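Local coordinates for CcbJ (Streptomyces caelestis, PDB 4HGZ), which is an S-adenosyl-L-methionine-dependent methyltransferase, probably acting on a nitrogen atom of its substrate, at residues 169-174 and 226-231; 176-181 and 199-204; 193-198 and 210-215. All blocks are in the same frame, centred on the assembly; numbering follows the deposited sequence.

Interaction 1. Residues 169-174 and 226-231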
loop_
_atom_site.group_PDB
_atom_site.type_symbol
_atom_site.label_atom_id
_atom_site.label_comp_id
_atom_site.label_asym_id
_atom_site.label_seq_id
_atom_site.Cartn_x
_atom_site.Cartn_y
_atom_site.Cartn_z
ATOM N N GLN C 169 13.370 -14.134 22.889
ATOM C CA GLN C 169 12.172 -13.575 22.348
ATOM C C GLN C 169 12.595 -12.478 21.408
ATOM O O GLN C 169 13.219 -11.504 21.829
ATOM C CB GLN C 169 11.332 -12.987 23.471
ATOM C CG GLN C 169 10.185 -12.102 23.000
ATOM C CD GLN C 169 9.479 -11.456 24.156
ATOM O OE1 GLN C 169 10.094 -10.755 24.973
ATOM N NE2 GLN C 169 8.178 -11.705 24.255
ATOM N N CYS C 170 12.248 -12.628 20.136
ATOM C CA CYS C 170 12.725 -11.727 19.090
ATOM C C CYS C 170 11.615 -11.323 18.139
ATOM O O CYS C 170 10.699 -12.093 17.890
ATOM C CB CYS C 170 13.799 -12.423 18.257
ATOM S SG CYS C 170 15.114 -13.156 19.173
ATOM N N LEU C 171 11.723 -10.126 17.577
ATOM C CA LEU C 171 10.802 -9.705 16.533
ATOM C C LEU C 171 10.859 -10.685 15.370
ATOM O O LEU C 171 11.915 -11.220 15.043
ATOM C CB LEU C 171 11.130 -8.288 16.064
ATOM C CG LEU C 171 12.431 -8.091 15.293
ATOM C CD1 LEU C 171 12.168 -8.249 13.809
ATOM C CD2 LEU C 171 13.000 -6.712 15.581
ATOM N N ASN C 172 9.705 -10.933 14.767
ATOM C CA ASN C 172 9.571 -11.881 13.669
ATOM C C ASN C 172 9.321 -11.080 12.396
ATOM O O ASN C 172 8.231 -10.556 12.187
ATOM C CB ASN C 172 8.392 -12.805 13.975
ATOM C CG ASN C 172 8.035 -13.729 12.816
ATOM O OD1 ASN C 172 8.885 -14.448 12.287
ATOM N ND2 ASN C 172 6.749 -13.741 12.447
ATOM N N PRO C 173 10.355 -10.947 11.559
ATOM C CA PRO C 173 10.334 -10.028 10.419
ATOM C C PRO C 173 9.107 -10.190 9.506
ATOM O O PRO C 173 8.469 -9.191 9.159
ATOM C CB PRO C 173 11.627 -10.361 9.675
ATOM C CG PRO C 173 12.514 -10.962 10.700
ATOM C CD PRO C 173 11.628 -11.676 11.667
ATOM N N ALA C 174 8.770 -11.425 9.132
ATOM C CA ALA C 174 7.569 -11.654 8.316
ATOM C C ALA C 174 6.351 -10.952 8.895
ATOM O O ALA C 174 5.718 -10.133 8.227
ATOM C CB ALA C 174 7.287 -13.132 8.163
ATOM N N TYR C 226 18.183 3.615 19.328
ATOM C CA TYR C 226 18.494 2.206 19.452
ATOM C C TYR C 226 18.810 1.557 18.089
ATOM O O TYR C 226 18.579 2.146 17.038
ATOM C CB TYR C 226 17.403 1.467 20.254
ATOM C CG TYR C 226 16.091 1.267 19.534
ATOM C CD1 TYR C 226 15.868 0.132 18.773
ATOM C CD2 TYR C 226 15.070 2.210 19.618
ATOM C CE1 TYR C 226 14.679 -0.061 18.113
ATOM C CE2 TYR C 226 13.868 2.022 18.957
ATOM C CZ TYR C 226 13.680 0.886 18.207
ATOM O OH TYR C 226 12.496 0.676 17.535
ATOM N N ARG C 227 19.371 0.357 18.118
ATOM C CA ARG C 227 19.777 -0.331 16.908
ATOM C C ARG C 227 19.593 -1.813 17.122
ATOM O O ARG C 227 19.953 -2.326 18.165
ATOM C CB ARG C 227 21.254 -0.074 16.596
ATOM C CG ARG C 227 21.613 1.367 16.280
ATOM C CD ARG C 227 23.078 1.498 15.870
ATOM N NE ARG C 227 23.399 2.859 15.439
ATOM C CZ ARG C 227 23.488 3.250 14.168
ATOM N NH1 ARG C 227 23.293 2.382 13.181
ATOM N NH2 ARG C 227 23.779 4.513 13.880
ATOM N N LEU C 228 19.029 -2.495 16.130
ATOM C CA LEU C 228 18.904 -3.945 16.167
ATOM C C LEU C 228 19.516 -4.539 14.905
ATOM O O LEU C 228 19.531 -3.902 13.858
ATOM C CB LEU C 228 17.426 -4.359 16.232
ATOM C CG LEU C 228 16.579 -3.773 17.356
ATOM C CD1 LEU C 228 15.119 -4.057 17.104
ATOM C CD2 LEU C 228 17.007 -4.307 18.718
ATOM N N ARG C 229 20.025 -5.756 15.008
ATOM C CA ARG C 229 20.181 -6.577 13.823
ATOM C C ARG C 229 19.318 -7.785 14.048
ATOM O O ARG C 229 19.576 -8.554 14.973
ATOM C CB ARG C 229 21.626 -7.044 13.547
ATOM C CG ARG C 229 21.706 -7.551 12.110
ATOM C CD ARG C 229 22.609 -8.742 11.871
ATOM N NE ARG C 229 22.079 -10.026 12.321
ATOM C CZ ARG C 229 21.920 -11.090 11.537
ATOM N NH1 ARG C 229 22.216 -11.032 10.244
ATOM N NH2 ARG C 229 21.462 -12.220 12.052
ATOM N N TYR C 230 18.296 -7.963 13.213
ATOM C CA TYR C 230 17.384 -9.085 13.428
ATOM C C TYR C 230 17.787 -10.292 12.600
ATOM O O TYR C 230 18.591 -10.188 11.674
ATOM C CB TYR C 230 15.936 -8.691 13.131
ATOM C CG TYR C 230 15.713 -8.150 11.742
ATOM C CD1 TYR C 230 15.558 -9.003 10.659
ATOM C CD2 TYR C 230 15.656 -6.787 11.513
ATOM C CE1 TYR C 230 15.357 -8.509 9.383
ATOM C CE2 TYR C 230 15.456 -6.282 10.234
ATOM C CZ TYR C 230 15.309 -7.151 9.179
ATOM O OH TYR C 230 15.102 -6.655 7.922
ATOM N N ALA C 231 17.239 -11.447 12.950
ATOM C CA ALA C 231 17.443 -12.637 12.144
ATOM C C ALA C 231 16.091 -13.221 11.777
ATOM O O ALA C 231 15.116 -13.082 12.520
ATOM C CB ALA C 231 18.243 -13.647 12.901
#
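Leu171 and Pro173 pack against Leu228 and Tyr230 through carbon atoms. The two branches of Leu171 have separate partners. Its CD2 meets CD1 of Leu228 at 3.7 Å, and its CD1 lies 3.9 Å from CB of Tyr230. CG of Leu171 sits between the backbone N and the carbonyl carbon (chi1 69°), which lets the end of the side chain come nearer to 226-231 than its first bond suggests. Farther along, CG of Pro173 touches CD1 of Tyr230 at 3.6 Å. The proline ring and the tyrosine side chain run alongside each other, pointing opposite ways. Pro173 CG also lies 3.8 Å from the carbonyl oxygen of Ala231.

All five touching residues are buried. The contact joins the two sheets of the chain. Leu171 ends strand 164-171 of the mixed sheet, in the Rossmann-like methyltransferase fold, and Pro173 lies at the short helix 173-176. Leu228 is on strand 221-229, an outer strand of the four-stranded antiparallel sheet, and Tyr230 follows it.

Several outside partners surround these groups. The hydroxyl of Tyr230 probably bonds NE2 of His201. The backbone N of Leu171 is bonded to Asn138 OD1. Tyr265 of strand 265-272 packs on Leu171, Leu208 packs on Leu228, and Tyr232 touches Pro173.

Interaction 2. Residues 176-181 and 199-204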
loop_
_atom_site.group_PDB
_atom_site.type_symbol
_atom_site.label_atom_id
_atom_site.label_comp_id
_atom_site.label_asym_id
_atom_site.label_seq_id
_atom_site.Cartn_x
_atom_site.Cartn_y
_atom_site.Cartn_z
ATOM N N GLN C 176 6.089 -8.736 11.173
ATOM C CA GLN C 176 6.282 -7.340 11.547
ATOM C C GLN C 176 6.187 -6.401 10.325
ATOM O O GLN C 176 6.179 -5.188 10.480
ATOM C CB GLN C 176 7.636 -7.198 12.263
ATOM C CG GLN C 176 7.944 -5.827 12.838
ATOM C CD GLN C 176 7.705 -5.738 14.330
ATOM O OE1 GLN C 176 7.467 -4.655 14.857
ATOM N NE2 GLN C 176 7.753 -6.870 15.016
ATOM N N ARG C 177 6.121 -6.969 9.118
ATOM C CA ARG C 177 5.980 -6.190 7.872
ATOM C C ARG C 177 6.740 -4.859 7.882
ATOM O O ARG C 177 6.141 -3.790 7.789
ATOM C CB ARG C 177 4.501 -5.940 7.525
ATOM C CG ARG C 177 3.712 -7.195 7.136
ATOM C CD ARG C 177 2.561 -6.892 6.157
ATOM N NE ARG C 177 2.992 -6.899 4.753
ATOM C CZ ARG C 177 2.850 -7.931 3.921
ATOM N NH1 ARG C 177 2.283 -9.054 4.335
ATOM N NH2 ARG C 177 3.273 -7.839 2.667
ATOM N N LEU C 178 8.062 -4.936 7.975
ATOM C CA LEU C 178 8.898 -3.750 8.045
ATOM C C LEU C 178 9.078 -3.161 6.663
ATOM O O LEU C 178 9.542 -3.841 5.760
ATOM C CB LEU C 178 10.274 -4.114 8.612
ATOM C CG LEU C 178 10.283 -4.633 10.051
ATOM C CD1 LEU C 178 11.582 -5.352 10.357
ATOM C CD2 LEU C 178 10.056 -3.500 11.039
ATOM N N ALA C 179 8.730 -1.890 6.501
ATOM C CA ALA C 179 8.957 -1.216 5.229
ATOM C C ALA C 179 10.445 -0.978 5.007
ATOM O O ALA C 179 11.211 -0.806 5.967
ATOM C CB ALA C 179 8.200 0.097 5.175
ATOM N N THR C 180 10.844 -0.980 3.737
ATOM C CA THR C 180 12.213 -0.690 3.360
ATOM C C THR C 180 12.489 0.795 3.526
ATOM O O THR C 180 11.682 1.629 3.142
ATOM C CB THR C 180 12.479 -1.075 1.894
ATOM O OG1 THR C 180 12.623 -2.492 1.791
ATOM C CG2 THR C 180 13.743 -0.405 1.383
ATOM N N GLY C 181 13.635 1.122 4.105
ATOM C CA GLY C 181 14.064 2.503 4.179
ATOM C C GLY C 181 13.562 3.176 5.428
ATOM O O GLY C 181 13.418 2.539 6.476
ATOM N N SER C 199 12.625 5.843 12.140
ATOM C CA SER C 199 13.303 4.572 11.945
ATOM C C SER C 199 13.979 4.444 10.574
ATOM O O SER C 199 13.524 5.024 9.579
ATOM C CB SER C 199 12.304 3.438 12.180
ATOM O OG SER C 199 12.872 2.178 11.910
ATOM N N LYS C 200 15.084 3.705 10.536
ATOM C CA LYS C 200 15.762 3.391 9.271
ATOM C C LYS C 200 15.945 1.891 9.183
ATOM O O LYS C 200 16.503 1.276 10.084
ATOM C CB LYS C 200 17.118 4.080 9.172
ATOM C CG LYS C 200 17.037 5.578 8.992
ATOM C CD LYS C 200 18.402 6.228 9.161
ATOM C CE LYS C 200 19.371 5.789 8.088
ATOM N NZ LYS C 200 20.653 6.525 8.198
ATOM N N HIS C 201 15.442 1.297 8.112
ATOM C CA HIS C 201 15.495 -0.143 7.970
ATOM C C HIS C 201 16.278 -0.492 6.733
ATOM O O HIS C 201 16.021 0.042 5.661
ATOM C CB HIS C 201 14.084 -0.725 7.886
ATOM C CG HIS C 201 14.044 -2.198 7.621
ATOM N ND1 HIS C 201 13.205 -2.764 6.684
ATOM C CD2 HIS C 201 14.739 -3.225 8.169
ATOM C CE1 HIS C 201 13.384 -4.072 6.667
ATOM N NE2 HIS C 201 14.314 -4.379 7.554
ATOM N N ASP C 202 17.249 -1.381 6.891
ATOM C CA ASP C 202 17.992 -1.901 5.763
ATOM C C ASP C 202 17.773 -3.403 5.711
ATOM O O ASP C 202 18.367 -4.157 6.478
ATOM C CB ASP C 202 19.476 -1.558 5.889
ATOM C CG ASP C 202 20.322 -2.206 4.807
ATOM O OD1 ASP C 202 19.903 -3.237 4.234
ATOM O OD2 ASP C 202 21.418 -1.680 4.539
ATOM N N PRO C 203 16.910 -3.839 4.793
ATOM C CA PRO C 203 16.476 -5.220 4.703
ATOM C C PRO C 203 17.599 -6.139 4.218
ATOM O O PRO C 203 17.510 -7.357 4.369
ATOM C CB PRO C 203 15.351 -5.151 3.666
ATOM C CG PRO C 203 15.779 -4.066 2.745
ATOM C CD PRO C 203 16.447 -3.039 3.644
ATOM N N LEU C 204 18.645 -5.563 3.639
ATOM C CA LEU C 204 19.799 -6.362 3.206
ATOM C C LEU C 204 20.715 -6.689 4.388
ATOM O O LEU C 204 20.997 -7.849 4.649
ATOM C CB LEU C 204 20.571 -5.650 2.095
ATOM C CG LEU C 204 21.660 -6.481 1.426
ATOM C CD1 LEU C 204 21.187 -7.906 1.239
ATOM C CD2 LEU C 204 22.063 -5.878 0.097
#
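The carbonyl oxygen of Ala179 accepts a hydrogen bond from ND1 of His201 at 2.9 Å. The oxygen lies near the plane of the imidazole, at its edge. Seen from the carbonyl, the donor stands above the carbonyl plane, 53° out of it. NE2, the other ring nitrogen, has Tyr230 as its probable partner.

CG of His201 is anti to the backbone N (chi1 175°), and this carries the ring over to the 178-180 backbone. CB of Leu178 covers one face in a CH-pi contact, 4.0 Å from the ring centroid. Together with the ND1 bond, this contact orients the buried ring. The opposite face has the backbone N of Pro203, offset toward the rim. The Leu178 side chain runs roughly perpendicular to that of His201. Nearby, OG1 of Thr180 lies 3.7 Å from CG of Pro203.

The backbones of Gly181 and His201 bond in both directions. Gly181 N reaches His201 O at 3.0 Å, and His201 N reaches Gly181 O at 2.9 Å. Gly181 has a positive phi of 90°, a backbone shape that suits glycine. Thr180 also packs on Arg177 of the second subunit. The Gly181-His201 bridge is an antiparallel hydrogen-bonded pair, where the loop after helix 173-176 enters the four-stranded antiparallel sheet as strand 181-189.

Interaction 3. Residues 193-198 and 210-215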
loop_
_atom_site.group_PDB
_atom_site.type_symbol
_atom_site.label_atom_id
_atom_site.label_comp_id
_atom_site.label_asym_id
_atom_site.label_seq_id
_atom_site.Cartn_x
_atom_site.Cartn_y
_atom_site.Cartn_z
ATOM N N ALA C 193 1.800 14.528 26.266
ATOM C CA ALA C 193 2.954 14.159 25.462
ATOM C C ALA C 193 2.577 13.128 24.416
ATOM O O ALA C 193 1.611 12.387 24.592
ATOM C CB ALA C 193 4.075 13.627 26.344
ATOM N N VAL C 194 3.336 13.090 23.327
ATOM C CA VAL C 194 3.179 12.041 22.338
ATOM C C VAL C 194 4.498 11.301 22.193
ATOM O O VAL C 194 5.574 11.905 22.253
ATOM C CB VAL C 194 2.736 12.586 20.968
ATOM C CG1 VAL C 194 1.519 13.477 21.133
ATOM C CG2 VAL C 194 3.854 13.367 20.332
ATOM N N HIS C 195 4.398 9.988 22.026
ATOM C CA HIS C 195 5.545 9.138 21.777
ATOM C C HIS C 195 5.533 8.699 20.322
ATOM O O HIS C 195 4.577 8.073 19.857
ATOM C CB HIS C 195 5.517 7.919 22.704
ATOM C CG HIS C 195 5.543 8.273 24.158
ATOM N ND1 HIS C 195 6.627 8.014 24.970
ATOM C CD2 HIS C 195 4.627 8.889 24.943
ATOM C CE1 HIS C 195 6.372 8.442 26.195
ATOM N NE2 HIS C 195 5.165 8.977 26.205
ATOM N N LEU C 196 6.599 9.039 19.607
ATOM C CA LEU C 196 6.712 8.728 18.185
ATOM C C LEU C 196 7.992 7.941 17.927
ATOM O O LEU C 196 8.839 7.815 18.808
ATOM C CB LEU C 196 6.736 10.028 17.381
ATOM C CG LEU C 196 5.698 11.023 17.897
ATOM C CD1 LEU C 196 5.996 12.452 17.466
ATOM C CD2 LEU C 196 4.330 10.593 17.422
ATOM N N GLU C 197 8.138 7.430 16.709
ATOM C CA GLU C 197 9.338 6.686 16.340
ATOM C C GLU C 197 9.781 7.048 14.945
ATOM O O GLU C 197 8.977 7.046 14.016
ATOM C CB GLU C 197 9.094 5.181 16.411
ATOM C CG GLU C 197 10.322 4.371 16.081
ATOM C CD GLU C 197 10.248 2.954 16.622
ATOM O OE1 GLU C 197 9.614 2.100 15.966
ATOM O OE2 GLU C 197 10.832 2.696 17.701
ATOM N N ALA C 198 11.060 7.393 14.816
ATOM C CA ALA C 198 11.677 7.588 13.511
ATOM C C ALA C 198 12.647 6.439 13.324
ATOM O O ALA C 198 13.399 6.088 14.245
ATOM C CB ALA C 198 12.396 8.919 13.439
ATOM N N ALA C 210 16.774 3.354 15.063
ATOM C CA ALA C 210 15.611 4.165 15.363
ATOM C C ALA C 210 15.839 5.106 16.539
ATOM O O ALA C 210 16.728 4.900 17.357
ATOM C CB ALA C 210 14.427 3.267 15.644
ATOM N N HIS C 211 15.030 6.153 16.586
ATOM C CA HIS C 211 14.878 6.974 17.771
ATOM C C HIS C 211 13.460 6.834 18.285
ATOM O O HIS C 211 12.494 6.971 17.526
ATOM C CB HIS C 211 15.093 8.441 17.439
ATOM C CG HIS C 211 16.528 8.827 17.316
ATOM N ND1 HIS C 211 17.122 9.742 18.156
ATOM C CD2 HIS C 211 17.487 8.425 16.455
ATOM C CE1 HIS C 211 18.387 9.889 17.814
ATOM N NE2 HIS C 211 18.635 9.103 16.784
ATOM N N HIS C 212 13.326 6.561 19.573
ATOM C CA HIS C 212 12.049 6.760 20.219
ATOM C C HIS C 212 12.020 8.236 20.591
ATOM O O HIS C 212 12.927 8.724 21.256
ATOM C CB HIS C 212 11.914 5.867 21.453
ATOM C CG HIS C 212 10.600 6.013 22.160
ATOM N ND1 HIS C 212 9.528 5.178 21.923
ATOM C CD2 HIS C 212 10.182 6.906 23.091
ATOM C CE1 HIS C 212 8.507 5.551 22.676
ATOM N NE2 HIS C 212 8.878 6.597 23.396
ATOM N N ILE C 213 10.993 8.947 20.136
ATOM C CA ILE C 213 10.857 10.389 20.368
ATOM C C ILE C 213 9.704 10.720 21.315
ATOM O O ILE C 213 8.603 10.192 21.170
ATOM C CB ILE C 213 10.579 11.117 19.047
ATOM C CG1 ILE C 213 11.617 10.713 18.003
ATOM C CG2 ILE C 213 10.556 12.616 19.256
ATOM C CD1 ILE C 213 11.278 11.192 16.610
ATOM N N VAL C 214 9.955 11.601 22.270
ATOM C CA VAL C 214 8.906 12.098 23.164
ATOM C C VAL C 214 8.812 13.619 23.025
ATOM O O VAL C 214 9.791 14.329 23.270
ATOM C CB VAL C 214 9.205 11.746 24.646
ATOM C CG1 VAL C 214 8.022 12.062 25.522
ATOM C CG2 VAL C 214 9.561 10.282 24.796
ATOM N N LEU C 215 7.653 14.115 22.596
ATOM C CA LEU C 215 7.414 15.555 22.511
ATOM C C LEU C 215 6.428 15.928 23.599
ATOM O O LEU C 215 5.411 15.250 23.771
ATOM C CB LEU C 215 6.817 15.927 21.161
ATOM C CG LEU C 215 7.473 15.353 19.911
ATOM C CD1 LEU C 215 6.711 15.807 18.667
ATOM C CD2 LEU C 215 8.916 15.784 19.843
HETATM O O HOH W 1 10.159 2.978 20.535
#
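Strands 193-198 and 210-215 run antiparallel at 157°, and six backbone hydrogen bonds join them through the pairs Val194-Leu215, Leu196-Ile213 and Ala198-His211. The shortest two link Leu196 and Ile213, each 2.8 Å from N to O. His195-Val214 and Glu197-His212 are the non-hydrogen-bonded pairs between them.

The face of His195, Glu197, His212 and Val214 is polar in part. ND1 of His195 and NE2 of His212 share a hydrogen bond of 3.1 Å, and either nitrogen could be the donor. Each partner nitrogen lies near the plane of the other ring. The two imidazoles meet rim to rim with their planes at 54°. CG of His212 is anti to its backbone N (chi1 -179°), and the ring reaches across the strands to His195. On one face of the His195 ring sits CG1 of Val214, a CH-pi contact with CG1 4.3 Å from the centroid. The other nitrogen, NE2 of His195, is bonded to Glu190. A water bridges ND1 of His212 and OE2 of Glu197, at 2.7 Å from ND1. OE2 also pairs with the hydroxyl of Tyr226, so this carboxylate oxygen has at least two partners.

The other face is apolar apart from His211. CD1 of Leu196 meets CD1 of Leu215 at 3.6 Å. CB of Ala198 is 4.1 Å from CD1 of Ile213, and CG2 of Val194 packs on CB of Leu215. Two neighbouring subunits pack on this face: Val194 of the third meets Ile213, and Phe184 of the fourth meets Leu196. The arrangement is a classic antiparallel beta hairpin, 193-202 with 207-216, forming the middle of the four-stranded sheet.

All three interactions involve the four-stranded antiparallel sheet of strands 181-189, 193-202, 207-216 and 221-229. Interaction 3 joins its two central strands. Interaction 2 lies on strand 193-202 where strand 181-189 begins, with its centre about 18 Å from that of interaction 3. Interaction 1 links strand 221-229 to the mixed methyltransferase sheet; its centre is about 11 Å from that of interaction 2 and 19 Å from that of interaction 3. Along the chain, interactions 2 and 3 are both nested inside the loop closed by interaction 1, and their segments alternate. The sheet is thus an insertion after strand 164-171. Interactions 1 and 2 touch the second subunit, and interactions 2 and 3 the third.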